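Local coordinates for ABC transporter substrate-binding protein (Rhizobium radiobacter, PDB 6TFQ), which probably serves as the solute-binding component of an ABC importer, and here holds a sugar-derived conjugate of glutamic acid in its pocket, at residues Ser12-Thr17 with Tyr201-Asn206; Ala64-Trp69 with Thr129-Ser134; Gln279-Arg284 with Pro456-Leu461. All coordinates share one frame; numbering follows the deposited sequence.

Contacts 1 and 3 both reach the large mixed sheet of the protein, and their centres lie about 25 Å apart, with nearest atoms about 12 Å from each other. Contact 3 is part of the ligand pocket itself, since Arg284 and Asn460 hold the bound sugar-glutamate conjugate N72. Contact 1 stays close by: the side chain of Ser12 is about 8 Å from the same ligand, while Glu13 and Asn205 bind a separate glucose. Contact 2 lies at the end of a separate four-stranded antiparallel sheet, in a surface region where Arg131 meets a sulfate. Its centre is about 39 Å from that of contact 1, across the centre of the chain, and about 37 Å from that of contact 3.

Contact 1 (Ser12-Thr17 with Tyr201-Asn206); sequences SEDVTT and YRFLNN. With GLC (alpha-D-glucopyranose), chain C.
Loop 12-17 runs close to the end of strand 198-203 and the turn that follows, with Ser12 CA 4.8 Å from Asn205 CA and Glu13 opposite Phe203, yet no direct hydrogen bond joins the two segments. Phe203 carries most of the packing. Its ring lies flat against the main chain of Asp14, whose CA stands 3.6 Å from the ring centroid and almost exactly on the ring normal, a CH-pi contact over the face. At the outer end of the ring Val15 CG2 presses on Phe203 CZ at 3.4 Å, and Ser12 OG approaches CD1 obliquely at 3.7 Å. The Asp14 carboxylate is steeply inclined to the ring, the planes 67° apart; its OD1 accepts from Val15 N and from Gly178 N, which helps keep the backbone in place over the aromatic face. The contact lies at the C-terminal end of strand 198-203 in the mixed sheet of a family 5 solute-binding protein: strands 5-10 and 198-203 run parallel, and loop 12-17 leaves the first of them on its way to helix 26-35, while Val181 and Ser27 also touch Phe203. Beyond the ring the contact turns polar. A bend in the Glu13 chain (chi2 -68°) brings its carboxylate beside Asn205; the two side chains cross at about a right angle. Glu13 OE2 accepts from glucose O2 at 2.8 Å and weakly from O1, and Asn205 ND2 donates to glucose O1 at 2.8 Å in a fairly straight bond (159°), as well as to Gln338 O. One water ties the segments together, donating to Glu13 OE1 at 2.9 Å and accepting from Asn205 N at 3.0 Å. Next along the chain, Asn206 lays its side chain against the sugar while its OD1 caps helix 207-216 through Ala209 N.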
# COMPACT_ATOMS: atom_id res chain seq x y z
N SER A 12 -5.66 13.52 1.81
CA SER A 12 -4.60 13.79 0.86
C SER A 12 -4.63 15.26 0.43
O SER A 12 -5.69 15.89 0.48
CB SER A 12 -4.75 12.90 -0.38
OG SER A 12 -3.71 13.09 -1.31
N GLU A 13 -3.48 15.79 0.00
CA GLU A 13 -3.34 17.17 -0.47
C GLU A 13 -3.45 17.28 -1.97
O GLU A 13 -3.83 18.33 -2.47
CB GLU A 13 -1.99 17.78 -0.02
CG GLU A 13 -1.85 17.98 1.49
CD GLU A 13 -2.73 19.03 2.15
OE1 GLU A 13 -3.51 19.71 1.44
OE2 GLU A 13 -2.62 19.18 3.38
N ASP A 14 -3.07 16.21 -2.70
CA ASP A 14 -3.01 16.30 -4.16
C ASP A 14 -2.72 14.95 -4.79
O ASP A 14 -2.41 13.98 -4.09
CB ASP A 14 -1.83 17.26 -4.53
CG ASP A 14 -2.00 18.08 -5.80
OD1 ASP A 14 -2.94 17.79 -6.58
OD2 ASP A 14 -1.21 19.01 -6.00
N VAL A 15 -2.78 14.91 -6.13
CA VAL A 15 -2.38 13.79 -6.96
C VAL A 15 -0.87 13.96 -7.15
O VAL A 15 -0.44 15.06 -7.53
CB VAL A 15 -2.98 13.87 -8.40
CG1 VAL A 15 -2.75 12.58 -9.17
CG2 VAL A 15 -4.44 14.27 -8.40
N THR A 16 -0.10 12.90 -7.01
CA THR A 16 1.32 12.98 -7.33
C THR A 16 1.48 12.34 -8.72
O THR A 16 2.01 12.96 -9.63
CB THR A 16 2.19 12.27 -6.25
OG1 THR A 16 1.88 12.83 -4.98
CG2 THR A 16 3.68 12.36 -6.54
N THR A 17 1.05 11.09 -8.86
CA THR A 17 1.16 10.35 -10.12
C THR A 17 0.02 9.35 -10.31
O THR A 17 -0.34 8.62 -9.39
CB THR A 17 2.56 9.69 -10.29
OG1 THR A 17 2.56 8.90 -11.48
CG2 THR A 17 2.99 8.82 -9.08
N TYR A 201 -13.50 13.64 -6.74
CA TYR A 201 -12.55 13.10 -5.77
C TYR A 201 -11.78 14.29 -5.17
O TYR A 201 -10.90 14.85 -5.81
CB TYR A 201 -11.63 12.09 -6.49
CG TYR A 201 -10.69 11.33 -5.59
CD1 TYR A 201 -9.43 11.85 -5.27
CD2 TYR A 201 -11.00 10.04 -5.16
CE1 TYR A 201 -8.52 11.10 -4.52
CE2 TYR A 201 -10.09 9.29 -4.41
CZ TYR A 201 -8.85 9.82 -4.10
OH TYR A 201 -7.97 9.09 -3.35
N ARG A 202 -12.14 14.66 -3.94
CA ARG A 202 -11.65 15.88 -3.28
C ARG A 202 -10.58 15.68 -2.21
O ARG A 202 -10.68 14.80 -1.35
CB ARG A 202 -12.83 16.67 -2.69
CG ARG A 202 -13.85 17.01 -3.77
CD ARG A 202 -15.15 17.47 -3.20
NE ARG A 202 -16.14 17.73 -4.24
CZ ARG A 202 -17.26 18.43 -4.06
NH1 ARG A 202 -17.53 18.95 -2.87
NH2 ARG A 202 -18.10 18.62 -5.06
N PHE A 203 -9.54 16.52 -2.32
CA PHE A 203 -8.38 16.57 -1.42
C PHE A 203 -8.75 17.38 -0.19
O PHE A 203 -8.84 18.60 -0.26
CB PHE A 203 -7.14 17.15 -2.16
CG PHE A 203 -6.76 16.27 -3.33
CD1 PHE A 203 -6.41 14.94 -3.13
CD2 PHE A 203 -6.81 16.76 -4.63
CE1 PHE A 203 -6.12 14.10 -4.21
CE2 PHE A 203 -6.52 15.91 -5.72
CZ PHE A 203 -6.19 14.59 -5.50
N LEU A 204 -9.06 16.68 0.91
CA LEU A 204 -9.50 17.28 2.17
C LEU A 204 -8.72 16.66 3.34
O LEU A 204 -9.28 15.92 4.15
CB LEU A 204 -11.03 17.11 2.34
CG LEU A 204 -11.93 17.87 1.35
CD1 LEU A 204 -13.37 17.45 1.53
CD2 LEU A 204 -11.79 19.42 1.52
N ASN A 205 -7.41 16.97 3.40
CA ASN A 205 -6.48 16.45 4.39
C ASN A 205 -6.89 16.69 5.85
O ASN A 205 -6.86 15.75 6.65
CB ASN A 205 -5.05 16.97 4.15
CG ASN A 205 -4.02 16.06 4.77
OD1 ASN A 205 -3.97 14.87 4.47
ND2 ASN A 205 -3.20 16.57 5.69
N ASN A 206 -7.29 17.92 6.17
CA ASN A 206 -7.72 18.30 7.51
C ASN A 206 -8.98 17.49 7.90
O ASN A 206 -10.00 17.58 7.20
CB ASN A 206 -7.94 19.81 7.60
CG ASN A 206 -8.32 20.24 8.98
OD1 ASN A 206 -9.48 20.15 9.39
ND2 ASN A 206 -7.35 20.69 9.75
C1 GLC C . -4.53 20.36 6.89
C2 GLC C . -4.91 21.24 5.70
C3 GLC C . -5.26 22.66 6.15
C4 GLC C . -5.43 22.73 7.67
C5 GLC C . -4.15 22.27 8.38
C6 GLC C . -4.34 22.01 9.86
O1 GLC C . -3.98 19.16 6.47
O2 GLC C . -3.87 21.28 4.73
O3 GLC C . -6.46 23.09 5.51
O4 GLC C . -5.74 24.07 8.05
O5 GLC C . -3.66 21.05 7.79
O6 GLC C . -3.23 21.32 10.43
O HOH W 1 -6.36 19.20 1.71

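Contact 2 (Ala64-Trp69 with Thr129-Ser134); sequences ADQLVW and TRRVPS. With SO4 (sulfate ion), chain G.
Arg131 and Leu67 account for most of the buried surface, and each packs against backbone of the opposite segment. The guanidinium of Arg131 lies beneath the carbonyl of Asp65, whose O stands 3.3 Å above the guanidinium plane and displaced toward its rim. NH1 is 3.4 Å from Asp65 O, but the angle is too poor for a hydrogen bond. A bend at chi3 (113°) swings the head of the arginine across the turn, and Gln66 CG then meets NH2 at 3.6 Å. Leu67 puts CD2 on the main chain at Arg130 C, 3.4 Å away, close to the start of the Arg131 side chain. The turn itself belongs to the beta-hairpin that joins strands 57-62 and 68-73 of the four-stranded antiparallel sheet, and segment 129-134 leaves strand 123-128, the neighbour of 68-73. Asp65 OD1 takes the Leu67 N-H at 3.1 Å, an Asx turn that fixes the bend carrying these carbonyls. The backbone O of Gln66 receives Trp69 NE1 from well above the carbonyl plane, and a water that donates to this same oxygen accepts from Val132 N, a bridge between the segments. Arg131 NH1 also donates to sulfate O1 at 3.0 Å, and a second water donates to Asp65 O at 2.9 Å. With no direct hydrogen bond between these two segments, their cohesion probably rests on contact of the cation with the Asp65 carbonyl, on one leucine methyl and on water, while the charge of Arg131 stays available to an anion, here a sulfate probably taken from the crystallisation liquor.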
# COMPACT_ATOMS: atom_id res chain seq x y z
N ALA A 64 3.98 -27.34 -15.37
CA ALA A 64 4.25 -27.97 -14.07
C ALA A 64 5.32 -27.30 -13.22
O ALA A 64 5.15 -27.22 -12.00
CB ALA A 64 4.62 -29.42 -14.27
N ASP A 65 6.40 -26.78 -13.85
CA ASP A 65 7.45 -26.13 -13.07
C ASP A 65 7.09 -24.68 -12.67
O ASP A 65 7.87 -24.00 -11.98
CB ASP A 65 8.83 -26.25 -13.76
CG ASP A 65 9.02 -25.46 -15.05
OD1 ASP A 65 8.16 -24.60 -15.34
OD2 ASP A 65 10.02 -25.70 -15.75
N GLN A 66 5.88 -24.22 -13.10
CA GLN A 66 5.28 -22.91 -12.83
C GLN A 66 6.14 -21.73 -13.30
O GLN A 66 6.09 -20.65 -12.71
CB GLN A 66 4.89 -22.78 -11.33
CG GLN A 66 3.93 -23.87 -10.81
CD GLN A 66 2.48 -23.61 -11.18
OE1 GLN A 66 1.98 -24.04 -12.23
NE2 GLN A 66 1.77 -22.91 -10.30
N LEU A 67 6.92 -21.92 -14.38
CA LEU A 67 7.80 -20.87 -14.93
C LEU A 67 7.22 -20.23 -16.18
O LEU A 67 7.62 -19.13 -16.55
CB LEU A 67 9.23 -21.42 -15.21
CG LEU A 67 9.99 -22.07 -14.01
CD1 LEU A 67 11.34 -22.61 -14.44
CD2 LEU A 67 10.17 -21.10 -12.87
N VAL A 68 6.31 -20.93 -16.88
CA VAL A 68 5.72 -20.43 -18.12
C VAL A 68 4.22 -20.28 -17.92
O VAL A 68 3.53 -21.25 -17.62
CB VAL A 68 6.09 -21.28 -19.37
CG1 VAL A 68 5.56 -20.65 -20.65
CG2 VAL A 68 7.61 -21.49 -19.48
N TRP A 69 3.73 -19.05 -18.07
CA TRP A 69 2.32 -18.69 -17.89
C TRP A 69 1.79 -18.03 -19.15
O TRP A 69 2.37 -17.04 -19.62
CB TRP A 69 2.16 -17.77 -16.66
CG TRP A 69 2.49 -18.43 -15.35
CD1 TRP A 69 3.73 -18.72 -14.86
CD2 TRP A 69 1.56 -18.81 -14.32
NE1 TRP A 69 3.63 -19.31 -13.62
CE2 TRP A 69 2.31 -19.37 -13.26
CE3 TRP A 69 0.15 -18.76 -14.22
CZ2 TRP A 69 1.70 -19.89 -12.11
CZ3 TRP A 69 -0.45 -19.27 -13.07
CH2 TRP A 69 0.32 -19.84 -12.04
N THR A 129 12.55 -16.85 -14.70
CA THR A 129 13.92 -17.37 -14.52
C THR A 129 13.89 -18.41 -13.38
O THR A 129 14.57 -19.43 -13.43
CB THR A 129 14.88 -16.19 -14.20
OG1 THR A 129 14.97 -15.36 -15.36
CG2 THR A 129 16.29 -16.64 -13.83
N ARG A 130 13.07 -18.13 -12.36
CA ARG A 130 12.88 -18.92 -11.14
C ARG A 130 11.42 -18.83 -10.69
O ARG A 130 10.67 -17.96 -11.17
CB ARG A 130 13.82 -18.38 -10.03
CG ARG A 130 13.54 -16.92 -9.63
CD ARG A 130 14.30 -16.48 -8.40
NE ARG A 130 13.92 -15.12 -7.98
CZ ARG A 130 14.49 -14.00 -8.43
NH1 ARG A 130 15.48 -14.06 -9.32
NH2 ARG A 130 14.07 -12.82 -8.01
N ARG A 131 11.03 -19.68 -9.74
CA ARG A 131 9.67 -19.69 -9.18
C ARG A 131 9.41 -18.46 -8.31
O ARG A 131 10.33 -17.96 -7.67
CB ARG A 131 9.42 -20.97 -8.35
CG ARG A 131 9.20 -22.21 -9.20
CD ARG A 131 9.16 -23.47 -8.35
NE ARG A 131 7.83 -24.08 -8.35
CZ ARG A 131 7.54 -25.29 -8.83
NH1 ARG A 131 8.49 -26.05 -9.36
NH2 ARG A 131 6.30 -25.75 -8.78
N VAL A 132 8.17 -17.97 -8.35
CA VAL A 132 7.70 -16.86 -7.50
C VAL A 132 6.61 -17.45 -6.60
O VAL A 132 5.93 -18.38 -7.04
CB VAL A 132 7.19 -15.59 -8.25
CG1 VAL A 132 8.33 -14.85 -8.94
CG2 VAL A 132 6.06 -15.90 -9.23
N PRO A 133 6.43 -16.95 -5.34
CA PRO A 133 5.36 -17.51 -4.49
C PRO A 133 3.98 -17.52 -5.18
O PRO A 133 3.27 -18.52 -5.09
CB PRO A 133 5.38 -16.60 -3.25
CG PRO A 133 6.76 -16.02 -3.22
CD PRO A 133 7.15 -15.85 -4.66
N SER A 134 3.65 -16.44 -5.92
CA SER A 134 2.39 -16.35 -6.67
C SER A 134 2.56 -15.43 -7.86
O SER A 134 2.71 -14.23 -7.69
CB SER A 134 1.25 -15.85 -5.79
OG SER A 134 0.03 -15.78 -6.52
S SO4 G . 11.65 -27.46 -8.64
O1 SO4 G . 11.34 -26.08 -8.31
O2 SO4 G . 10.61 -28.34 -8.10
O3 SO4 G . 12.94 -27.82 -8.06
O4 SO4 G . 11.71 -27.61 -10.10
O HOH W 2 10.61 -24.51 -11.33
O HOH W 3 6.20 -19.63 -10.13

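Contact 3 (Gln279-Arg284 with Pro456-Leu461); sequences QIAKYR and PLTENL. With N72 ((2~{R})-2-[[(3~{R},4~{R},5~{S})-3,4,5,6-tetrakis(oxidanyl)-2-oxidanylidene-hexyl]amino]pentanedioic acid), chain D.
A single water does what no direct hydrogen bond does between helix residue Arg284 and strand residues Thr458 and Asn460: it accepts from Thr458 OG1 at 2.7 Å and from Arg284 NH1 at 3.2 Å, and donates to Asn460 OD1 at 2.7 Å. The threonine suits both halves of the interface. Its OG1 sits between the backbone N and the carbonyl carbon (chi1 48°) and reaches the water, which leaves the methyl CG2 against the helix, 3.6 Å from Ala281 N and near the Ala281 methyl. Ile280 CG2 adds to this apolar patch, and its CD1 meets Leu457 CD2 at 4.3 Å. At the other end of the contact lies the bound N72. Arg284 offers an edge of its guanidinium to the ligand: Arg284 NH1 donates to the terminal hydroxyl OAB of N72 at 2.9 Å. The water also lies near the guanidinium plane, while NH2 is held by Gly341 O. Asn460 ND2 points almost straight at ligand OAM, 2.9 Å away with an N-H...O angle of 169°. The amide is fixed from its oxygen side too, since OD1 accepts from Asn251 ND2 as well as from the water. A leucine in place of Asn460 would probably cost ligand OAM and Asn251 ND2 a hydrogen bond each and leave the bridging water with two of its three partners here, Thr458 and Arg284. Together the two segments thus line the sugar end of a solute-binding pocket that Gln226, Glu249, Asn251, His367, Tyr384 and Arg388 complete. Segments 279-284 and 456-461 approach to 8.1 Å between axes at 33°; helix 340-353 packs against both through Ile280, Arg284 and Leu457, and strand 454-467 pairs antiparallel with strands 240-255 and 289-291.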
# COMPACT_ATOMS: atom_id res chain seq x y z
N GLN A 279 -0.59 -0.34 24.24
CA GLN A 279 -1.18 0.92 24.70
C GLN A 279 -1.71 1.74 23.51
O GLN A 279 -2.77 2.34 23.64
CB GLN A 279 -0.20 1.76 25.54
CG GLN A 279 -0.88 2.89 26.32
CD GLN A 279 0.03 3.98 26.85
OE1 GLN A 279 0.73 4.68 26.11
NE2 GLN A 279 -0.02 4.18 28.16
N ILE A 280 -0.98 1.73 22.35
CA ILE A 280 -1.41 2.42 21.11
C ILE A 280 -2.76 1.82 20.63
O ILE A 280 -3.69 2.58 20.34
CB ILE A 280 -0.33 2.42 19.99
CG1 ILE A 280 0.92 3.21 20.43
CG2 ILE A 280 -0.90 3.00 18.67
CD1 ILE A 280 2.18 2.92 19.61
N ALA A 281 -2.86 0.47 20.59
CA ALA A 281 -4.06 -0.27 20.15
C ALA A 281 -5.25 0.03 21.07
O ALA A 281 -6.36 0.25 20.58
CB ALA A 281 -3.78 -1.78 20.10
N LYS A 282 -5.01 0.08 22.39
CA LYS A 282 -6.04 0.36 23.39
C LYS A 282 -6.52 1.81 23.31
O LYS A 282 -7.72 2.06 23.38
CB LYS A 282 -5.53 -0.00 24.81
CG LYS A 282 -6.62 0.03 25.87
CD LYS A 282 -6.04 -0.16 27.26
CE LYS A 282 -7.13 -0.14 28.31
NZ LYS A 282 -6.90 -1.16 29.37
N TYR A 283 -5.59 2.76 23.14
CA TYR A 283 -5.85 4.19 22.99
C TYR A 283 -6.68 4.47 21.72
O TYR A 283 -7.63 5.24 21.76
CB TYR A 283 -4.51 4.93 22.94
CG TYR A 283 -4.53 6.39 22.55
CD1 TYR A 283 -4.52 6.78 21.22
CD2 TYR A 283 -4.36 7.37 23.51
CE1 TYR A 283 -4.48 8.12 20.86
CE2 TYR A 283 -4.25 8.71 23.16
CZ TYR A 283 -4.33 9.09 21.83
OH TYR A 283 -4.23 10.41 21.47
N ARG A 284 -6.31 3.83 20.60
CA ARG A 284 -6.98 4.01 19.31
C ARG A 284 -8.30 3.23 19.16
O ARG A 284 -9.25 3.77 18.60
CB ARG A 284 -6.02 3.69 18.16
CG ARG A 284 -4.98 4.79 17.97
CD ARG A 284 -4.11 4.56 16.76
NE ARG A 284 -3.70 5.85 16.22
CZ ARG A 284 -3.06 6.04 15.09
NH1 ARG A 284 -2.71 5.00 14.34
NH2 ARG A 284 -2.75 7.26 14.69
N PRO A 456 7.81 -2.76 15.45
CA PRO A 456 6.38 -2.81 15.08
C PRO A 456 5.50 -2.05 16.06
O PRO A 456 5.74 -2.04 17.26
CB PRO A 456 6.05 -4.31 15.08
CG PRO A 456 7.04 -4.94 15.96
CD PRO A 456 8.28 -4.07 15.96
N LEU A 457 4.49 -1.40 15.52
CA LEU A 457 3.54 -0.69 16.34
C LEU A 457 2.21 -1.40 16.13
O LEU A 457 2.11 -2.59 16.40
CB LEU A 457 3.51 0.81 15.99
CG LEU A 457 4.90 1.49 15.93
CD1 LEU A 457 4.83 2.81 15.24
CD2 LEU A 457 5.51 1.63 17.29
N THR A 458 1.22 -0.69 15.62
CA THR A 458 -0.09 -1.26 15.37
C THR A 458 -0.33 -1.36 13.88
O THR A 458 0.32 -0.67 13.09
CB THR A 458 -1.19 -0.38 16.02
OG1 THR A 458 -0.96 0.99 15.67
CG2 THR A 458 -1.26 -0.54 17.52
N GLU A 459 -1.27 -2.21 13.50
CA GLU A 459 -1.75 -2.30 12.13
C GLU A 459 -3.20 -1.79 12.17
O GLU A 459 -3.91 -2.02 13.14
CB GLU A 459 -1.62 -3.71 11.53
CG GLU A 459 -2.51 -4.77 12.15
CD GLU A 459 -2.33 -6.17 11.59
OE1 GLU A 459 -1.43 -6.37 10.74
OE2 GLU A 459 -3.09 -7.06 12.02
N ASN A 460 -3.60 -1.06 11.14
CA ASN A 460 -4.95 -0.50 11.09
C ASN A 460 -5.70 -0.84 9.85
O ASN A 460 -5.18 -0.67 8.74
CB ASN A 460 -4.95 1.03 11.25
CG ASN A 460 -3.72 1.76 10.73
OD1 ASN A 460 -2.87 2.17 11.52
ND2 ASN A 460 -3.58 1.95 9.42
N LEU A 461 -6.95 -1.26 10.02
CA LEU A 461 -7.86 -1.49 8.90
C LEU A 461 -8.20 -0.09 8.34
O LEU A 461 -8.12 0.90 9.07
CB LEU A 461 -9.13 -2.21 9.39
CG LEU A 461 -8.97 -3.65 9.93
CD1 LEU A 461 -10.20 -4.10 10.68
CD2 LEU A 461 -8.64 -4.66 8.79
OAB N72 D . -2.37 5.80 11.61
CAF N72 D . -1.38 5.32 10.70
CAG N72 D . -1.56 5.79 9.25
OAC N72 D . -2.77 6.48 9.06
CAH N72 D . -1.15 4.68 8.26
OAM N72 D . -1.15 3.36 8.73
CAI N72 D . -1.72 4.43 6.88
OAD N72 D . -3.01 4.90 6.77
CAJ N72 D . -0.79 4.90 5.76
OAE N72 D . 0.41 4.93 6.01
CAK N72 D . -1.28 5.18 4.33
N N72 D . -0.72 4.14 3.48
CA N72 D . 0.11 4.48 2.37
C N72 D . 0.76 5.87 2.37
O N72 D . 0.11 6.71 1.70
CB N72 D . 1.08 3.31 2.11
CG N72 D . 2.23 3.56 1.13
CD N72 D . 2.69 2.38 0.29
OE1 N72 D . 1.88 1.60 -0.29
OE2 N72 D . 3.92 2.19 0.16
OXT N72 D . 1.85 6.22 2.93
O HOH W 4 -3.06 1.78 14.17